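Local coordinates for MutT related protein (Methanosarcina mazei, PDB 3GRN) that probably acts as a hydrolase of the MutT-like Nudix family, with its substrate not established, at residues 111-114 with 115-119; 78-82 with 83-87. All coordinates share one frame; numbering follows the deposited sequence.

Interaction 1. Residues 111-114 with 115-119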
loop_
_atom_site.group_PDB
_atom_site.type_symbol
_atom_site.label_atom_id
_atom_site.label_comp_id
_atom_site.label_asym_id
_atom_site.label_seq_id
_atom_site.Cartn_x
_atom_site.Cartn_y
_atom_site.Cartn_z
ATOM N N VAL A 111 14.514 0.869 17.957
ATOM C CA VAL A 111 14.973 -0.223 18.812
ATOM C C VAL A 111 16.468 -0.533 18.602
ATOM O O VAL A 111 16.932 -0.639 17.465
ATOM C CB VAL A 111 14.111 -1.510 18.612
ATOM C CG1 VAL A 111 14.427 -2.521 19.700
ATOM C CG2 VAL A 111 12.610 -1.193 18.631
ATOM N N SER A 112 17.222 -0.661 19.700
ATOM C CA SER A 112 18.636 -1.030 19.607
ATOM C C SER A 112 18.775 -2.495 19.226
ATOM O O SER A 112 17.862 -3.295 19.457
ATOM C CB SER A 112 19.376 -0.775 20.931
ATOM O OG SER A 112 18.891 -1.641 21.938
ATOM N N LEU A 113 19.927 -2.827 18.652
ATOM C CA LEU A 113 20.280 -4.194 18.278
ATOM C C LEU A 113 20.169 -5.178 19.435
ATOM O O LEU A 113 19.615 -6.263 19.263
ATOM C CB LEU A 113 21.693 -4.235 17.699
ATOM C CG LEU A 113 22.234 -5.577 17.193
ATOM C CD1 LEU A 113 21.428 -6.083 15.993
ATOM C CD2 LEU A 113 23.675 -5.381 16.823
ATOM N N GLU A 114 20.679 -4.787 20.603
ATOM C CA GLU A 114 20.560 -5.603 21.819
ATOM C C GLU A 114 19.116 -5.996 22.119
ATOM O O GLU A 114 18.839 -7.171 22.360
ATOM C CB GLU A 114 21.167 -4.881 23.025
ATOM C CG GLU A 114 21.319 -5.769 24.256
ATOM C CD GLU A 114 21.318 -4.992 25.567
ATOM O OE1 GLU A 114 21.730 -5.577 26.593
ATOM O OE2 GLU A 114 20.902 -3.810 25.579
ATOM N N LYS A 115 18.197 -5.026 22.087
ATOM C CA LYS A 115 16.792 -5.326 22.369
ATOM C C LYS A 115 16.158 -6.142 21.247
ATOM O O LYS A 115 15.291 -6.970 21.514
ATOM C CB LYS A 115 15.955 -4.066 22.637
ATOM C CG LYS A 115 16.578 -2.981 23.524
ATOM C CD LYS A 115 16.784 -3.391 24.967
ATOM C CE LYS A 115 17.414 -2.244 25.752
ATOM N NZ LYS A 115 18.184 -2.719 26.934
ATOM N N ILE A 116 16.579 -5.900 20.000
ATOM C CA ILE A 116 16.155 -6.733 18.865
ATOM C C ILE A 116 16.534 -8.208 19.093
ATOM O O ILE A 116 15.706 -9.112 18.913
ATOM C CB ILE A 116 16.705 -6.204 17.497
ATOM C CG1 ILE A 116 16.028 -4.880 17.100
ATOM C CG2 ILE A 116 16.507 -7.238 16.413
ATOM C CD1 ILE A 116 16.708 -4.132 15.939
ATOM N N LEU A 117 17.776 -8.437 19.515
ATOM C CA LEU A 117 18.234 -9.772 19.909
ATOM C C LEU A 117 17.872 -10.011 21.386
ATOM O O LEU A 117 18.744 -10.205 22.242
ATOM C CB LEU A 117 19.743 -9.907 19.668
ATOM C CG LEU A 117 20.299 -9.467 18.309
ATOM C CD1 LEU A 117 21.825 -9.345 18.336
ATOM C CD2 LEU A 117 19.842 -10.393 17.178
ATOM N N GLY A 118 16.570 -9.979 21.666
ATOM C CA GLY A 118 16.031 -10.014 23.026
ATOM C C GLY A 118 14.539 -9.750 22.977
ATOM O O GLY A 118 13.852 -9.811 23.999
ATOM N N MET A 119 14.047 -9.458 21.771
ATOM C CA MET A 119 12.632 -9.185 21.509
ATOM C C MET A 119 11.888 -10.526 21.419
ATOM O O MET A 119 12.449 -11.575 21.736
ATOM C CB MET A 119 12.484 -8.362 20.207
ATOM C CG MET A 119 11.341 -7.326 20.174
ATOM S SD MET A 119 11.296 -6.272 18.685
ATOM C CE MET A 119 12.737 -5.322 18.931
#

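Interaction 2. Residues 78-82 with 83-87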
loop_
_atom_site.group_PDB
_atom_site.type_symbol
_atom_site.label_atom_id
_atom_site.label_comp_id
_atom_site.label_asym_id
_atom_site.label_seq_id
_atom_site.Cartn_x
_atom_site.Cartn_y
_atom_site.Cartn_z
ATOM N N PHE A 78 11.734 -15.952 3.433
ATOM C CA PHE A 78 10.745 -16.600 4.308
ATOM C C PHE A 78 9.522 -17.024 3.512
ATOM O O PHE A 78 9.173 -16.404 2.487
ATOM C CB PHE A 78 10.335 -15.705 5.493
ATOM C CG PHE A 78 9.830 -14.343 5.109
ATOM C CD1 PHE A 78 8.476 -14.091 4.970
ATOM C CD2 PHE A 78 10.739 -13.267 4.928
ATOM C CE1 PHE A 78 8.007 -12.821 4.625
ATOM C CE2 PHE A 78 10.287 -12.010 4.588
ATOM C CZ PHE A 78 8.910 -11.778 4.434
ATOM N N GLU A 79 8.880 -18.074 4.015
ATOM C CA GLU A 79 7.688 -18.605 3.381
ATOM C C GLU A 79 6.409 -18.079 4.045
ATOM O O GLU A 79 6.284 -18.044 5.274
ATOM C CB GLU A 79 7.733 -20.131 3.399
ATOM C CG GLU A 79 6.564 -20.799 2.700
ATOM C CD GLU A 79 6.702 -22.314 2.593
ATOM O OE1 GLU A 79 7.524 -22.912 3.325
ATOM O OE2 GLU A 79 5.989 -22.908 1.765
ATOM N N LEU A 80 5.455 -17.673 3.226
ATOM C CA LEU A 80 4.123 -17.346 3.729
ATOM C C LEU A 80 3.158 -18.367 3.155
ATOM O O LEU A 80 3.538 -19.177 2.308
ATOM C CB LEU A 80 3.721 -15.946 3.301
ATOM C CG LEU A 80 4.611 -14.791 3.791
ATOM C CD1 LEU A 80 4.168 -13.469 3.158
ATOM C CD2 LEU A 80 4.578 -14.686 5.314
ATOM N N THR A 81 1.903 -18.321 3.596
ATOM C CA THR A 81 0.962 -19.302 3.112
ATOM C C THR A 81 0.796 -19.264 1.572
ATOM O O THR A 81 0.712 -20.320 0.936
ATOM C CB THR A 81 -0.394 -19.270 3.889
ATOM O OG1 THR A 81 -1.211 -20.326 3.389
ATOM C CG2 THR A 81 -1.112 -17.936 3.694
ATOM N N GLU A 82 0.777 -18.073 0.962
ATOM C CA GLU A 82 0.485 -18.071 -0.471
ATOM C C GLU A 82 1.648 -17.708 -1.392
ATOM O O GLU A 82 1.493 -17.761 -2.610
ATOM C CB GLU A 82 -0.764 -17.252 -0.780
ATOM C CG GLU A 82 -0.550 -15.779 -0.793
ATOM C CD GLU A 82 -1.803 -15.021 -0.406
ATOM O OE1 GLU A 82 -2.918 -15.442 -0.806
ATOM O OE2 GLU A 82 -1.661 -13.998 0.300
ATOM N N LYS A 83 2.806 -17.391 -0.806
ATOM C CA LYS A 83 4.009 -17.078 -1.587
ATOM C C LYS A 83 5.270 -17.258 -0.733
ATOM O O LYS A 83 5.187 -17.249 0.503
ATOM C CB LYS A 83 3.942 -15.643 -2.112
ATOM C CG LYS A 83 3.962 -14.574 -1.005
ATOM C CD LYS A 83 3.321 -13.292 -1.483
ATOM C CE LYS A 83 2.931 -12.423 -0.309
ATOM N NZ LYS A 83 1.680 -12.934 0.316
ATOM N N LYS A 84 6.415 -17.411 -1.403
ATOM C CA LYS A 84 7.728 -17.344 -0.755
ATOM C C LYS A 84 8.346 -15.987 -1.046
ATOM O O LYS A 84 8.323 -15.525 -2.184
ATOM C CB LYS A 84 8.652 -18.448 -1.274
ATOM C CG LYS A 84 8.116 -19.892 -0.940
ATOM C CD LYS A 84 9.103 -20.997 -1.300
ATOM C CE LYS A 84 10.092 -21.264 -0.159
ATOM N NZ LYS A 84 11.189 -22.227 -0.509
ATOM N N VAL A 85 8.924 -15.376 -0.025
ATOM C CA VAL A 85 9.481 -14.057 -0.158
ATOM C C VAL A 85 11.024 -14.129 -0.197
ATOM O O VAL A 85 11.656 -14.804 0.613
ATOM C CB VAL A 85 8.982 -13.143 0.970
ATOM C CG1 VAL A 85 9.650 -11.774 0.896
ATOM C CG2 VAL A 85 7.422 -13.021 0.904
ATOM N N ILE A 86 11.604 -13.478 -1.187
ATOM C CA ILE A 86 13.050 -13.278 -1.223
ATOM C C ILE A 86 13.205 -11.779 -1.023
ATOM O O ILE A 86 12.742 -10.982 -1.864
ATOM C CB ILE A 86 13.661 -13.606 -2.597
ATOM C CG1 ILE A 86 13.516 -15.096 -2.947
ATOM C CG2 ILE A 86 15.148 -13.201 -2.612
ATOM C CD1 ILE A 86 13.610 -15.364 -4.457
ATOM N N ALA A 87 13.830 -11.395 0.079
ATOM C CA ALA A 87 13.889 -9.972 0.420
ATOM C C ALA A 87 15.331 -9.479 0.527
ATOM O O ALA A 87 16.190 -10.148 1.112
ATOM C CB ALA A 87 13.156 -9.697 1.682
HETATM O O HOH W 1 0.588 -15.382 2.044
#

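Interaction 1. Residues 111-114 with 115-119
Val111 and Met119 meet tip to tip beside a one-turn helix, residues 113-116, that follows directly on the edge strand 105-111 of the Nudix fold. Ser112 occupies its N-cap position. Packing is tightest on the strand side, where Val111 CG1 lies 3.4 Å from Met119 CE, closer than carbons usually come. That branch stands anti to the backbone N of Val111 (chi1 -169°), which also sets it against the near part of two helix side chains: CG1 is 3.7 Å from Lys115 CB and 3.9 Å from Ile116 CG1. Phe22 and Leu24 of strand 22-27 continue this apolar side, Phe22 touching Ile116 and Leu24 touching both Val111 and Met119.

Two backbone bonds define the turn. Ile116 N gives to Ser112 O at 3.0 Å, and Leu117 N gives to Leu113 O at 2.9 Å, with an N-H...O angle of 168°. The cap itself is weak, Ser112 OG receiving Lys115 N from 3.5 Å. Across the same turn, the branched ends of Leu113 and Leu117 run alongside each other, Leu113 CG 4.0 Å from Leu117 CD1, and helix 124-137 touches both, through Phe130 and Asp134 at Leu113 and Glu131 at Leu117.

The solvent side is looser. Glu114 runs extended, whereas Lys115 bends at its second torsion (chi2 -67°) and thereby swings its amine back towards the glutamate, the two chains passing at a slant. Both residues are exposed, and their salt bridge joins neighbours in sequence without tying the helix to the rest of the fold. Lys115 NZ approaches Glu114 OE2 at 3.2 Å from above the carboxylate plane.

Interaction 2. Residues 78-82 with 83-87
Val85 sits over one face of the Phe78 ring in the antiparallel beta hairpin made by strands 72-79 and 84-94. The pair is of the hydrogen-bonded kind, and both of its backbone bonds are made: Val85 N gives to Phe78 O at 2.7 Å, nearly straight at 171°, and Phe78 N gives to Val85 O at 3.0 Å. At the turn, Leu80 N donates to Lys83 O at 2.8 Å. The amide N of Lys83, in contrast, is buried by the contact and has no partner in the model.

With CG set between the backbone N and the carbonyl carbon (chi1 55°), the Phe78 ring leans across towards Val85, whose CB makes a CH-pi contact 3.8 Å from the ring centroid and 16° off the normal. Leu80 CD2 lies at the ring edge, in plane, and Tyr125 of helix 124-137 stacks with the ring. Reducing Phe78 to an alanine would probably uncover this side of Val85 and leave Tyr125 without its stacking partner.

Among the charged ends, Glu79 OE2 forms a salt bridge with Lys5, whose amine also bonds to Leu80 O, and Lys84 NZ bonds to Tyr7 OH. Glu82 OE2 makes a salt bridge to Lys83 NZ at 3.5 Å and another to Arg32; Glu120 of the second subunit makes a long, weak ion pair with Lys83 and brings a like charge close to Glu82 OE2. One water links Glu82 N, Glu82 OE2 and Lys83 NZ: it accepts from Glu82 N at 2.9 Å, accepts weakly from Lys83 NZ, and donates weakly to Glu82 OE2 at 3.2 Å.

How the interactions relate
From the N terminus, the chain first lays down strand 7-16, against which strand 84-94 later pairs. Interaction 2 comes first of the two contacts, closing the turn between strand 72-79, at one edge of the sheet within this chain, and strand 84-94. Interaction 1 opens on the last residue of strand 105-111, the other outermost strand within this chain, and closes the short turn of helix that follows it. The two are in series, neither enclosing nor crossing the other, with centres 24 Å apart and nearest atoms about 14 Å apart. Helix 124-137 touches both, near its start at interaction 2 and further along at interaction 1.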